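Local coordinates for protein carboxynorspermidine decarboxylase (PDB 3N29) that decarboxylates carboxynorspermidine to norspermidine with the help of pyridoxal-5'-phosphate, as a two-chain member of the beta/alpha-barrel-fold basic amino acid decarboxylases, at residues A[47-52]-A[82-87]; A[71-76]-A[111-116]; A[102-107]-A[130-135]; A[253-258]-A[266-271]. One frame throughout, in Å; residues are numbered along the deposited sequence.

Contact 1 (A[47-52]-A[82-87]); sequences YILEED and SGAMKI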
loop_
_atom_site.group_PDB
_atom_site.type_symbol
_atom_site.label_atom_id
_atom_site.label_comp_id
_atom_site.label_asym_id
_atom_site.label_seq_id
_atom_site.Cartn_x
_atom_site.Cartn_y
_atom_site.Cartn_z
ATOM N N TYR A 47 -15.861 0.798 -4.568
ATOM C CA TYR A 47 -15.521 1.973 -5.335
ATOM C C TYR A 47 -16.551 2.036 -6.498
ATOM O O TYR A 47 -16.700 1.026 -7.205
ATOM C CB TYR A 47 -14.141 1.875 -5.980
ATOM C CG TYR A 47 -12.926 1.699 -5.047
ATOM C CD1 TYR A 47 -12.292 2.782 -4.519
ATOM C CD2 TYR A 47 -12.464 0.431 -4.695
ATOM C CE1 TYR A 47 -11.203 2.631 -3.691
ATOM C CE2 TYR A 47 -11.360 0.283 -3.881
ATOM C CZ TYR A 47 -10.761 1.386 -3.331
ATOM O OH TYR A 47 -9.593 1.238 -2.543
ATOM N N ILE A 48 -17.184 3.173 -6.706
ATOM C CA ILE A 48 -18.208 3.309 -7.726
ATOM C C ILE A 48 -17.854 4.401 -8.725
ATOM O O ILE A 48 -17.779 5.592 -8.408
ATOM C CB ILE A 48 -19.587 3.517 -7.093
ATOM C CG1 ILE A 48 -19.879 2.444 -6.055
ATOM C CG2 ILE A 48 -20.679 3.504 -8.238
ATOM C CD1 ILE A 48 -21.267 2.613 -5.391
ATOM N N LEU A 49 -17.468 3.982 -9.891
ATOM C CA LEU A 49 -17.159 4.934 -10.985
ATOM C C LEU A 49 -18.430 5.324 -11.697
ATOM O O LEU A 49 -19.276 4.452 -11.947
ATOM C CB LEU A 49 -16.200 4.304 -11.938
ATOM C CG LEU A 49 -15.891 5.019 -13.273
ATOM C CD1 LEU A 49 -15.010 6.132 -13.026
ATOM C CD2 LEU A 49 -15.108 4.092 -14.131
ATOM N N GLU A 50 -18.551 6.604 -12.037
ATOM C CA GLU A 50 -19.757 7.129 -12.656
ATOM C C GLU A 50 -19.452 7.384 -14.118
ATOM O O GLU A 50 -18.605 8.189 -14.434
ATOM C CB GLU A 50 -20.262 8.344 -11.923
ATOM C CG GLU A 50 -20.654 8.042 -10.479
ATOM C CD GLU A 50 -20.930 9.293 -9.660
ATOM O OE1 GLU A 50 -21.770 10.131 -10.087
ATOM O OE2 GLU A 50 -20.309 9.456 -8.596
ATOM N N GLU A 51 -20.100 6.613 -14.988
ATOM C CA GLU A 51 -19.861 6.721 -16.421
ATOM C C GLU A 51 -20.013 8.140 -16.931
ATOM O O GLU A 51 -19.174 8.617 -17.702
ATOM C CB GLU A 51 -20.712 5.703 -17.210
ATOM C CG GLU A 51 -20.566 5.847 -18.694
ATOM C CD GLU A 51 -21.333 4.772 -19.476
ATOM O OE1 GLU A 51 -21.983 3.894 -18.868
ATOM O OE2 GLU A 51 -21.260 4.844 -20.711
ATOM N N ASP A 52 -21.095 8.815 -16.543
ATOM C CA ASP A 52 -21.362 10.161 -17.001
ATOM C C ASP A 52 -20.197 11.132 -16.699
ATOM O O ASP A 52 -19.878 11.996 -17.510
ATOM C CB ASP A 52 -22.672 10.752 -16.427
ATOM C CG ASP A 52 -23.969 10.111 -17.044
ATOM O OD1 ASP A 52 -23.924 9.603 -18.194
ATOM O OD2 ASP A 52 -25.005 10.070 -16.326
ATOM N N SER A 82 -10.845 -1.405 -15.054
ATOM C CA SER A 82 -10.909 -2.344 -16.169
ATOM C C SER A 82 -12.255 -2.161 -16.871
ATOM O O SER A 82 -12.337 -2.132 -18.106
ATOM C CB SER A 82 -10.730 -3.755 -15.628
ATOM O OG SER A 82 -11.782 -4.041 -14.743
ATOM N N GLY A 83 -13.298 -1.931 -16.080
ATOM C CA GLY A 83 -14.633 -1.732 -16.611
ATOM C C GLY A 83 -14.866 -0.503 -17.426
ATOM O O GLY A 83 -15.934 -0.340 -18.016
ATOM N N ALA A 84 -13.888 0.377 -17.463
ATOM C CA ALA A 84 -14.024 1.674 -18.114
ATOM C C ALA A 84 -13.067 1.799 -19.290
ATOM O O ALA A 84 -13.056 2.805 -19.951
ATOM C CB ALA A 84 -13.684 2.744 -17.124
ATOM N N MET A 85 -12.191 0.807 -19.498
ATOM C CA MET A 85 -11.167 0.949 -20.528
ATOM C C MET A 85 -11.795 1.105 -21.937
ATOM O O MET A 85 -11.342 1.896 -22.722
ATOM C CB MET A 85 -10.185 -0.178 -20.454
ATOM C CG MET A 85 -9.311 -0.163 -19.141
ATOM S SD MET A 85 -8.163 1.262 -19.052
ATOM C CE MET A 85 -7.039 0.491 -20.039
ATOM N N LYS A 86 -12.872 0.384 -22.249
ATOM C CA LYS A 86 -13.429 0.518 -23.585
ATOM C C LYS A 86 -14.054 1.914 -23.772
ATOM O O LYS A 86 -13.936 2.537 -24.880
ATOM C CB LYS A 86 -14.424 -0.595 -23.870
ATOM C CG LYS A 86 -14.962 -0.494 -25.285
ATOM C CD LYS A 86 -15.913 -1.595 -25.670
ATOM C CE LYS A 86 -16.265 -1.382 -27.172
ATOM N NZ LYS A 86 -16.752 -2.623 -27.775
ATOM N N ILE A 87 -14.672 2.428 -22.699
ATOM C CA ILE A 87 -15.234 3.771 -22.725
ATOM C C ILE A 87 -14.130 4.793 -22.964
ATOM O O ILE A 87 -14.197 5.648 -23.859
ATOM C CB ILE A 87 -15.961 4.111 -21.427
ATOM C CG1 ILE A 87 -17.259 3.325 -21.333
ATOM C CG2 ILE A 87 -16.281 5.609 -21.341
ATOM C CD1 ILE A 87 -17.768 3.266 -19.911
#
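L49 and A84 make the plainly apolar half of this contact: methyl CD2 of L49 comes up to CB of A84 at 3.6 Å. L49 is the second-last residue of strand 46-50, and with CG anti to the backbone N (chi1 171°) its isobutyl group reaches across to the residues just ahead of helix 85-91. L54, one turn on in helix 51-68, also packs on A84 and I87.

The second half pairs a methyl with a carboxylate. E51, at the start of helix 51-68, runs fully extended, and its stem passes I87 at a slant, so that CD lies 3.9 Å from CD1 of I87. The acid itself is engaged elsewhere: OE2 forms a salt bridge with R55, and OE1 accepts the backbone N-H of H399.

Across the two segments the meeting is therefore one of van der Waals surfaces. The charge of the buried carboxylate is probably balanced by R55, with the H399 N-H as a second partner, while the CD1 methyl of I87 lies against the carboxylate, near CD and OE2 alike.

Contact 2 (A[71-76]-A[111-116]); sequences KVLLAL and DKEIHT. With PLP (pyridoxal-5'-phosphate), chain C.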
loop_
_atom_site.group_PDB
_atom_site.type_symbol
_atom_site.label_atom_id
_atom_site.label_comp_id
_atom_site.label_asym_id
_atom_site.label_seq_id
_atom_site.Cartn_x
_atom_site.Cartn_y
_atom_site.Cartn_z
ATOM N N LYS A 71 -1.959 13.952 -29.541
ATOM C CA LYS A 71 -2.620 12.659 -29.323
ATOM C C LYS A 71 -2.634 12.370 -27.794
ATOM O O LYS A 71 -1.592 12.440 -27.160
ATOM C CB LYS A 71 -1.868 11.589 -30.063
ATOM C CG LYS A 71 -2.062 11.615 -31.596
ATOM C CD LYS A 71 -1.149 10.679 -32.309
ATOM C CE LYS A 71 -1.612 9.264 -32.347
ATOM N NZ LYS A 71 -0.641 8.189 -32.836
ATOM N N VAL A 72 -3.803 12.095 -27.222
ATOM C CA VAL A 72 -3.901 11.967 -25.758
ATOM C C VAL A 72 -3.945 10.498 -25.376
ATOM O O VAL A 72 -4.690 9.667 -25.980
ATOM C CB VAL A 72 -5.074 12.806 -25.209
ATOM C CG1 VAL A 72 -5.176 12.798 -23.657
ATOM C CG2 VAL A 72 -4.989 14.151 -25.674
ATOM N N LEU A 73 -3.133 10.121 -24.390
ATOM C CA LEU A 73 -3.054 8.768 -23.883
ATOM C C LEU A 73 -3.470 8.700 -22.405
ATOM O O LEU A 73 -3.301 9.674 -21.685
ATOM C CB LEU A 73 -1.622 8.207 -23.988
ATOM C CG LEU A 73 -0.909 8.328 -25.362
ATOM C CD1 LEU A 73 0.593 8.068 -25.269
ATOM C CD2 LEU A 73 -1.479 7.351 -26.353
ATOM N N LEU A 74 -4.018 7.555 -21.993
ATOM C CA LEU A 74 -4.333 7.325 -20.569
ATOM C C LEU A 74 -3.037 6.778 -19.954
ATOM O O LEU A 74 -2.576 5.704 -20.333
ATOM C CB LEU A 74 -5.430 6.279 -20.411
ATOM C CG LEU A 74 -5.615 5.587 -19.006
ATOM C CD1 LEU A 74 -5.902 6.682 -18.018
ATOM C CD2 LEU A 74 -6.721 4.442 -19.111
ATOM N N ALA A 75 -2.515 7.462 -18.941
ATOM C CA ALA A 75 -1.413 6.888 -18.114
ATOM C C ALA A 75 -2.001 5.909 -17.054
ATOM O O ALA A 75 -2.651 6.333 -16.132
ATOM C CB ALA A 75 -0.642 8.047 -17.372
ATOM N N LEU A 76 -1.814 4.612 -17.264
ATOM C CA LEU A 76 -2.423 3.542 -16.424
ATOM C C LEU A 76 -1.971 3.557 -14.923
ATOM O O LEU A 76 -2.722 3.019 -14.086
ATOM C CB LEU A 76 -2.114 2.164 -16.994
ATOM C CG LEU A 76 -2.987 1.830 -18.273
ATOM C CD1 LEU A 76 -2.392 0.577 -18.945
ATOM C CD2 LEU A 76 -4.465 1.577 -17.957
ATOM N N ASP A 111 -6.781 -2.223 -26.383
ATOM C CA ASP A 111 -6.302 -2.615 -27.705
ATOM C C ASP A 111 -6.082 -1.465 -28.705
ATOM O O ASP A 111 -6.360 -1.582 -29.871
ATOM C CB ASP A 111 -7.100 -3.762 -28.313
ATOM C CG ASP A 111 -6.303 -4.543 -29.352
ATOM O OD1 ASP A 111 -5.125 -4.279 -29.559
ATOM O OD2 ASP A 111 -6.870 -5.438 -29.953
ATOM N N LYS A 112 -5.572 -0.368 -28.219
ATOM C CA LYS A 112 -5.237 0.793 -28.999
ATOM C C LYS A 112 -3.725 1.025 -28.903
ATOM O O LYS A 112 -3.023 0.094 -28.750
ATOM C CB LYS A 112 -6.140 1.971 -28.754
ATOM C CG LYS A 112 -7.601 1.674 -29.082
ATOM C CD LYS A 112 -8.512 2.828 -28.943
ATOM C CE LYS A 112 -8.091 3.986 -29.719
ATOM N NZ LYS A 112 -9.169 4.934 -29.958
ATOM N N GLU A 113 -3.236 2.223 -29.126
ATOM C CA GLU A 113 -1.795 2.456 -29.072
ATOM C C GLU A 113 -1.224 2.174 -27.669
ATOM O O GLU A 113 -1.867 2.359 -26.695
ATOM C CB GLU A 113 -1.467 3.889 -29.396
ATOM C CG GLU A 113 -1.839 4.323 -30.760
ATOM C CD GLU A 113 -1.128 5.578 -31.225
ATOM O OE1 GLU A 113 -1.310 5.944 -32.364
ATOM O OE2 GLU A 113 -0.431 6.228 -30.467
ATOM N N ILE A 114 -0.037 1.620 -27.635
ATOM C CA ILE A 114 0.636 1.288 -26.408
ATOM C C ILE A 114 2.012 1.940 -26.381
ATOM O O ILE A 114 2.791 1.697 -27.240
ATOM C CB ILE A 114 0.795 -0.212 -26.275
ATOM C CG1 ILE A 114 -0.553 -0.906 -26.179
ATOM C CG2 ILE A 114 1.663 -0.540 -25.130
ATOM C CD1 ILE A 114 -0.446 -2.311 -26.045
ATOM N N HIS A 115 2.255 2.752 -25.375
ATOM C CA HIS A 115 3.495 3.460 -25.186
ATOM C C HIS A 115 4.096 3.068 -23.842
ATOM O O HIS A 115 3.545 3.353 -22.820
ATOM C CB HIS A 115 3.234 4.943 -25.189
ATOM C CG HIS A 115 2.685 5.455 -26.476
ATOM N ND1 HIS A 115 3.320 6.407 -27.225
ATOM C CD2 HIS A 115 1.573 5.130 -27.160
ATOM C CE1 HIS A 115 2.619 6.653 -28.307
ATOM N NE2 HIS A 115 1.551 5.898 -28.288
ATOM N N THR A 116 5.274 2.507 -23.885
ATOM C CA THR A 116 5.931 1.974 -22.705
ATOM C C THR A 116 7.226 2.704 -22.348
ATOM O O THR A 116 8.049 2.969 -23.187
ATOM C CB THR A 116 6.199 0.493 -22.877
ATOM O OG1 THR A 116 5.033 -0.164 -23.343
ATOM C CG2 THR A 116 6.653 -0.116 -21.605
HETATM N N1 PLP C . 3.640 9.714 -17.604
HETATM C C2 PLP C . 4.611 9.287 -16.743
HETATM C C2A PLP C . 5.970 8.902 -17.271
HETATM C C3 PLP C . 4.282 9.172 -15.356
HETATM O O3 PLP C . 5.251 8.723 -14.457
HETATM C C4 PLP C . 2.996 9.505 -14.892
HETATM C C4A PLP C . 2.658 9.334 -13.417
HETATM C C5 PLP C . 2.039 9.993 -15.795
HETATM C C6 PLP C . 2.402 10.082 -17.155
HETATM C C5A PLP C . 0.646 10.380 -15.353
HETATM O O4P PLP C . 0.673 11.324 -14.312
HETATM P P PLP C . -0.643 11.967 -13.729
HETATM O O1P PLP C . -1.539 10.815 -13.316
HETATM O O2P PLP C . -1.312 12.779 -14.864
HETATM O O3P PLP C . -0.265 12.893 -12.663
#
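K71 and E113 both set CG beside the backbone N (chi1 -74° in the lysine), and the lysine chain then bends at chi3 (82°) while the glutamate runs on extended, so the two cross at about a right angle and their charged ends meet. NZ of K71 lies 2.4 Å from OE1 of E113, a salt bridge, though so short a separation is doubtful as a measure of its length; OE2 of E113 is 3.1 Å from the same nitrogen. Y267 OH is a further hydrogen-bond partner of that ammonium.

The other oxygen of the carboxylate ties down H115. Its NE2 donates to OE2 of E113 over 3.0 Å in a nearly straight bond (168°). The oxygen lies in the plane of the imidazole, and is itself approached on its anti side, tilted somewhat out of the carboxylate plane. With the ring's rotation fixed in this way, one face is turned to L73, whose CD1 sits over the ring centre, 3.6 Å from the centroid, in a CH-pi contact. The ammonium of K71 would be expected to offset part of the carboxylate's negative charge as felt by H115.

Farther along strand 71-75, CB of A75 reaches C5A of pyridoxal phosphate at 3.3 Å. These are inward-facing residues of the barrel. Strand 94-97 runs between strands 71-75 and 113-118, T96 touching both L73 and H115, and Y267 of strand 265-268 packs on L73 and E113.

Contact 3 (A[102-107]-A[130-135]); sequences EAKFAK and ASLSHH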
loop_
_atom_site.group_PDB
_atom_site.type_symbol
_atom_site.label_atom_id
_atom_site.label_comp_id
_atom_site.label_asym_id
_atom_site.label_seq_id
_atom_site.Cartn_x
_atom_site.Cartn_y
_atom_site.Cartn_z
ATOM N N GLU A 102 1.531 -3.464 -17.332
ATOM C CA GLU A 102 0.655 -2.413 -17.800
ATOM C C GLU A 102 0.427 -2.532 -19.322
ATOM O O GLU A 102 -0.682 -2.329 -19.762
ATOM C CB GLU A 102 1.142 -1.003 -17.445
ATOM C CG GLU A 102 0.829 -0.606 -16.014
ATOM C CD GLU A 102 1.176 0.807 -15.631
ATOM O OE1 GLU A 102 1.786 1.525 -16.444
ATOM O OE2 GLU A 102 0.870 1.216 -14.468
ATOM N N ALA A 103 1.468 -2.887 -20.083
ATOM C CA ALA A 103 1.353 -3.061 -21.561
ATOM C C ALA A 103 0.372 -4.179 -21.857
ATOM O O ALA A 103 -0.510 -4.038 -22.730
ATOM C CB ALA A 103 2.713 -3.317 -22.185
ATOM N N LYS A 104 0.513 -5.314 -21.181
ATOM C CA LYS A 104 -0.496 -6.416 -21.362
ATOM C C LYS A 104 -1.913 -6.008 -21.016
ATOM O O LYS A 104 -2.848 -6.429 -21.692
ATOM C CB LYS A 104 -0.135 -7.669 -20.561
ATOM C CG LYS A 104 1.121 -8.391 -21.116
ATOM C CD LYS A 104 1.721 -9.377 -20.142
ATOM C CE LYS A 104 0.807 -10.512 -19.817
ATOM N NZ LYS A 104 0.735 -11.391 -20.932
ATOM N N PHE A 105 -2.097 -5.213 -19.967
ATOM C CA PHE A 105 -3.428 -4.702 -19.568
ATOM C C PHE A 105 -4.022 -3.773 -20.656
ATOM O O PHE A 105 -5.195 -3.906 -21.081
ATOM C CB PHE A 105 -3.261 -3.942 -18.252
ATOM C CG PHE A 105 -4.510 -3.541 -17.617
ATOM C CD1 PHE A 105 -5.159 -4.392 -16.768
ATOM C CD2 PHE A 105 -5.060 -2.296 -17.894
ATOM C CE1 PHE A 105 -6.341 -3.991 -16.130
ATOM C CE2 PHE A 105 -6.257 -1.882 -17.327
ATOM C CZ PHE A 105 -6.910 -2.759 -16.414
ATOM N N ALA A 106 -3.198 -2.845 -21.123
ATOM C CA ALA A 106 -3.530 -1.992 -22.263
ATOM C C ALA A 106 -3.943 -2.809 -23.478
ATOM O O ALA A 106 -5.029 -2.582 -24.057
ATOM C CB ALA A 106 -2.292 -1.094 -22.614
ATOM N N LYS A 107 -3.152 -3.830 -23.819
ATOM C CA LYS A 107 -3.502 -4.728 -24.922
ATOM C C LYS A 107 -4.848 -5.425 -24.693
ATOM O O LYS A 107 -5.699 -5.473 -25.600
ATOM C CB LYS A 107 -2.382 -5.754 -25.163
ATOM C CG LYS A 107 -2.643 -6.806 -26.213
ATOM C CD LYS A 107 -2.790 -6.149 -27.629
ATOM C CE LYS A 107 -3.109 -7.220 -28.708
ATOM N NZ LYS A 107 -3.306 -6.643 -30.040
ATOM N N ALA A 130 8.329 -5.323 -26.580
ATOM C CA ALA A 130 8.508 -4.979 -27.982
ATOM C C ALA A 130 7.344 -5.439 -28.868
ATOM O O ALA A 130 7.002 -4.739 -29.782
ATOM C CB ALA A 130 9.815 -5.595 -28.553
ATOM N N SER A 131 6.794 -6.627 -28.650
ATOM C CA SER A 131 5.729 -7.106 -29.561
ATOM C C SER A 131 4.440 -6.313 -29.308
ATOM O O SER A 131 3.628 -6.166 -30.184
ATOM C CB SER A 131 5.444 -8.614 -29.408
ATOM O OG SER A 131 5.082 -8.840 -28.049
ATOM N N LEU A 132 4.278 -5.737 -28.129
ATOM C CA LEU A 132 3.052 -5.039 -27.808
ATOM C C LEU A 132 3.100 -3.524 -28.094
ATOM O O LEU A 132 2.071 -2.929 -28.407
ATOM C CB LEU A 132 2.719 -5.225 -26.341
ATOM C CG LEU A 132 2.286 -6.638 -25.876
ATOM C CD1 LEU A 132 2.253 -6.551 -24.390
ATOM C CD2 LEU A 132 0.950 -7.175 -26.517
ATOM N N SER A 133 4.264 -2.891 -27.947
ATOM C CA SER A 133 4.341 -1.423 -27.886
ATOM C C SER A 133 4.502 -0.739 -29.207
ATOM O O SER A 133 5.239 -1.216 -30.054
ATOM C CB SER A 133 5.520 -1.030 -26.993
ATOM O OG SER A 133 5.359 -1.660 -25.743
ATOM N N HIS A 134 3.812 0.384 -29.397
ATOM C CA HIS A 134 4.088 1.249 -30.544
ATOM C C HIS A 134 5.326 2.117 -30.345
ATOM O O HIS A 134 6.191 2.206 -31.247
ATOM C CB HIS A 134 2.853 2.071 -30.897
ATOM C CG HIS A 134 1.703 1.207 -31.255
ATOM N ND1 HIS A 134 0.906 0.623 -30.296
ATOM C CD2 HIS A 134 1.288 0.715 -32.458
ATOM C CE1 HIS A 134 0.023 -0.164 -30.892
ATOM N NE2 HIS A 134 0.228 -0.121 -32.203
ATOM N N HIS A 135 5.410 2.746 -29.175
ATOM C CA HIS A 135 6.559 3.497 -28.755
ATOM C C HIS A 135 7.220 2.838 -27.529
ATOM O O HIS A 135 6.507 2.352 -26.645
ATOM C CB HIS A 135 6.119 4.864 -28.288
ATOM C CG HIS A 135 5.677 5.776 -29.388
ATOM N ND1 HIS A 135 5.518 7.136 -29.191
ATOM C CD2 HIS A 135 5.314 5.531 -30.675
ATOM C CE1 HIS A 135 5.157 7.693 -30.341
ATOM N NE2 HIS A 135 5.021 6.743 -31.251
#
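L132 spreads its two methyls over the flank of helix 100-109, each with its own landing place. CD1 of L132 lies 3.9 Å from CB of A103 and also touches the backbone N and CG of K104. CD2 of L132 comes closer, 3.6 Å from CG of K107, and is met by CB and CD of that lysine as well.

The lysines thus give the leucine their aliphatic stems and carry their charges elsewhere. K107 starts with CG anti to the backbone N (chi1 176°) and bends at chi2, laying its methylenes along CD2 before NZ goes to a salt bridge with D111. K104 points its first bond away from L132, yet CG still brushes CD1; its NZ pairs with E128 and makes a cation-pi contact with Y411 of the second subunit.

Beneath the pair runs strand 113-118, with T116 against A103 and I114 against K107. Two successive helices side by side on the outside of a strand of the parallel barrel are what a beta/alpha barrel builds in its outer layer.

Contact 4 (A[253-258]-A[266-271]); sequences ALCKNF and VYLEPG. With PLP (pyridoxal-5'-phosphate), chain C.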
loop_
_atom_site.group_PDB
_atom_site.type_symbol
_atom_site.label_atom_id
_atom_site.label_comp_id
_atom_site.label_asym_id
_atom_site.label_seq_id
_atom_site.Cartn_x
_atom_site.Cartn_y
_atom_site.Cartn_z
ATOM N N ALA A 253 -3.000 25.865 -27.427
ATOM C CA ALA A 253 -1.996 26.727 -28.090
ATOM C C ALA A 253 -0.539 26.228 -27.882
ATOM O O ALA A 253 0.213 26.060 -28.878
ATOM C CB ALA A 253 -2.181 28.168 -27.635
ATOM N N LEU A 254 -0.169 25.839 -26.642
ATOM C CA LEU A 254 1.181 25.401 -26.375
ATOM C C LEU A 254 1.512 24.196 -27.228
ATOM O O LEU A 254 2.573 24.124 -27.837
ATOM C CB LEU A 254 1.389 25.035 -24.874
ATOM C CG LEU A 254 1.441 26.157 -23.845
ATOM C CD1 LEU A 254 1.438 25.626 -22.426
ATOM C CD2 LEU A 254 2.721 27.045 -24.132
ATOM N N CYS A 255 0.607 23.226 -27.225
ATOM C CA CYS A 255 0.749 22.002 -27.996
ATOM C C CYS A 255 0.790 22.306 -29.492
ATOM O O CYS A 255 1.595 21.761 -30.228
ATOM C CB CYS A 255 -0.451 21.111 -27.717
ATOM S SG CYS A 255 -0.305 20.349 -26.019
ATOM N N LYS A 256 -0.134 23.114 -29.940
ATOM C CA LYS A 256 -0.187 23.449 -31.389
ATOM C C LYS A 256 1.097 24.197 -31.890
ATOM O O LYS A 256 1.698 23.854 -32.933
ATOM C CB LYS A 256 -1.474 24.233 -31.655
ATOM C CG LYS A 256 -1.582 24.760 -33.040
ATOM C CD LYS A 256 -3.053 24.914 -33.529
ATOM C CE LYS A 256 -3.054 24.902 -35.050
ATOM N NZ LYS A 256 -4.435 24.930 -35.642
ATOM N N ASN A 257 1.507 25.234 -31.169
ATOM C CA ASN A 257 2.769 25.952 -31.488
ATOM C C ASN A 257 3.992 25.036 -31.499
ATOM O O ASN A 257 4.845 25.089 -32.361
ATOM C CB ASN A 257 2.940 27.094 -30.493
ATOM C CG ASN A 257 1.862 28.123 -30.668
ATOM O OD1 ASN A 257 1.261 28.191 -31.732
ATOM N ND2 ASN A 257 1.610 28.921 -29.662
ATOM N N PHE A 258 4.056 24.134 -30.539
ATOM C CA PHE A 258 5.252 23.347 -30.391
ATOM C C PHE A 258 5.333 22.410 -31.583
ATOM O O PHE A 258 6.416 22.242 -32.197
ATOM C CB PHE A 258 5.221 22.581 -29.059
ATOM C CG PHE A 258 6.491 21.889 -28.741
ATOM C CD1 PHE A 258 7.432 22.479 -27.915
ATOM C CD2 PHE A 258 6.765 20.650 -29.266
ATOM C CE1 PHE A 258 8.622 21.812 -27.634
ATOM C CE2 PHE A 258 7.958 19.992 -28.973
ATOM C CZ PHE A 258 8.850 20.555 -28.166
ATOM N N VAL A 266 2.796 15.728 -31.056
ATOM C CA VAL A 266 2.894 15.855 -29.608
ATOM C C VAL A 266 1.960 14.814 -29.010
ATOM O O VAL A 266 0.867 14.578 -29.529
ATOM C CB VAL A 266 2.404 17.257 -29.127
ATOM C CG1 VAL A 266 2.311 17.274 -27.632
ATOM C CG2 VAL A 266 3.384 18.383 -29.587
ATOM N N TYR A 267 2.398 14.202 -27.925
ATOM C CA TYR A 267 1.609 13.272 -27.118
ATOM C C TYR A 267 1.446 13.818 -25.725
ATOM O O TYR A 267 2.372 14.458 -25.163
ATOM C CB TYR A 267 2.306 11.907 -27.040
ATOM C CG TYR A 267 2.259 11.166 -28.321
ATOM C CD1 TYR A 267 1.255 10.233 -28.556
ATOM C CD2 TYR A 267 3.192 11.412 -29.330
ATOM C CE1 TYR A 267 1.184 9.539 -29.718
ATOM C CE2 TYR A 267 3.104 10.737 -30.544
ATOM C CZ TYR A 267 2.095 9.810 -30.720
ATOM O OH TYR A 267 1.966 9.101 -31.879
ATOM N N LEU A 268 0.258 13.615 -25.137
ATOM C CA LEU A 268 0.043 13.945 -23.715
ATOM C C LEU A 268 -0.397 12.669 -23.007
ATOM O O LEU A 268 -1.069 11.843 -23.620
ATOM C CB LEU A 268 -1.011 15.015 -23.519
ATOM C CG LEU A 268 -0.905 16.408 -24.145
ATOM C CD1 LEU A 268 -2.189 17.155 -23.998
ATOM C CD2 LEU A 268 0.201 17.246 -23.518
ATOM N N GLU A 269 -0.068 12.511 -21.724
ATOM C CA GLU A 269 -0.362 11.250 -21.113
ATOM C C GLU A 269 -0.828 11.478 -19.685
ATOM O O GLU A 269 -0.186 11.003 -18.697
ATOM C CB GLU A 269 0.771 10.235 -21.307
ATOM C CG GLU A 269 2.094 10.732 -20.996
ATOM C CD GLU A 269 3.262 9.696 -21.120
ATOM O OE1 GLU A 269 4.100 9.777 -20.230
ATOM O OE2 GLU A 269 3.296 8.809 -22.029
ATOM N N PRO A 270 -1.999 12.105 -19.562
ATOM C CA PRO A 270 -2.627 12.235 -18.282
ATOM C C PRO A 270 -3.104 10.899 -17.689
ATOM O O PRO A 270 -3.567 10.002 -18.419
ATOM C CB PRO A 270 -3.819 13.072 -18.609
ATOM C CG PRO A 270 -4.200 12.699 -19.940
ATOM C CD PRO A 270 -2.885 12.627 -20.621
ATOM N N GLY A 271 -2.969 10.788 -16.379
ATOM C CA GLY A 271 -3.635 9.718 -15.636
ATOM C C GLY A 271 -4.759 10.279 -14.733
ATOM O O GLY A 271 -5.969 10.049 -14.951
HETATM N N1 PLP C . 3.640 9.714 -17.604
HETATM C C2 PLP C . 4.611 9.287 -16.743
HETATM C C2A PLP C . 5.970 8.902 -17.271
HETATM C C3 PLP C . 4.282 9.172 -15.356
HETATM O O3 PLP C . 5.251 8.723 -14.457
HETATM C C4 PLP C . 2.996 9.505 -14.892
HETATM C C4A PLP C . 2.658 9.334 -13.417
HETATM C C5 PLP C . 2.039 9.993 -15.795
HETATM C C6 PLP C . 2.402 10.082 -17.155
HETATM C C5A PLP C . 0.646 10.380 -15.353
HETATM O O4P PLP C . 0.673 11.324 -14.312
HETATM P P PLP C . -0.643 11.967 -13.729
HETATM O O1P PLP C . -1.539 10.815 -13.316
HETATM O O2P PLP C . -1.312 12.779 -14.864
HETATM O O3P PLP C . -0.265 12.893 -12.663
#
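C255, F258, V266 and L268 form the apolar contact, all four buried. SG of C255 lies 4.0 Å from CD2 of L268 and 4.3 Å from CG1 of V266. The other V266 methyl, CG2, faces F258 and the backbone of C255: it is 4.1 Å from CD2 of F258, whose ring it approaches obliquely, and 3.9 Å from the carbonyl O of C255. With CG1 anti to its backbone N (chi1 171°), V266 splits its branches between the sulfur and the phenyl group.

The polar work is done beyond the end of the strand, at the cofactor. OE1 of E269 stands 2.7 Å from N1 of pyridoxal phosphate, an acid facing the pyridine nitrogen, as in ornithine decarboxylase and its relatives, and H200 and N234 bond to the two carboxylate oxygens. G271 N gives a straight hydrogen bond, 3.0 Å long, to phosphate O2P.

Helix 248-262 and strand 265-268 are the last two elements of a beta-alpha-beta unit that starts with strand 232-234; their portions 253-258 and 266-268 run nearly antiparallel (151°). F235 packs on V266 and L268 and edge-to-face with F258, helix 209-223 flanks F258, and helix 51-68 reaches C255 and L268 through S68 and V64.

In the fold
Contacts 2, 3 and 4 belong to the eight-stranded parallel barrel and its surrounding helices, while contact 1 lies where those helices meet the mixed sheet containing strand 46-50. Along the chain contact 1 interleaves with contact 2, and contact 2 with contact 3; contact 4 comes last. Contacts 2 and 3 are neighbours, their centres about 9 Å apart, joined where I114 meets H134. M85 links contact 1 to L74 and L76 of contact 2 and to F105 of contact 3. Centres of contacts 1 and 4 are farthest apart, about 25 Å. Those of contacts 2 and 4 are about 14 Å apart, and both touch the cofactor, which thus sits where the first and last strands, 71-75 and 265-268, pair to close the barrel.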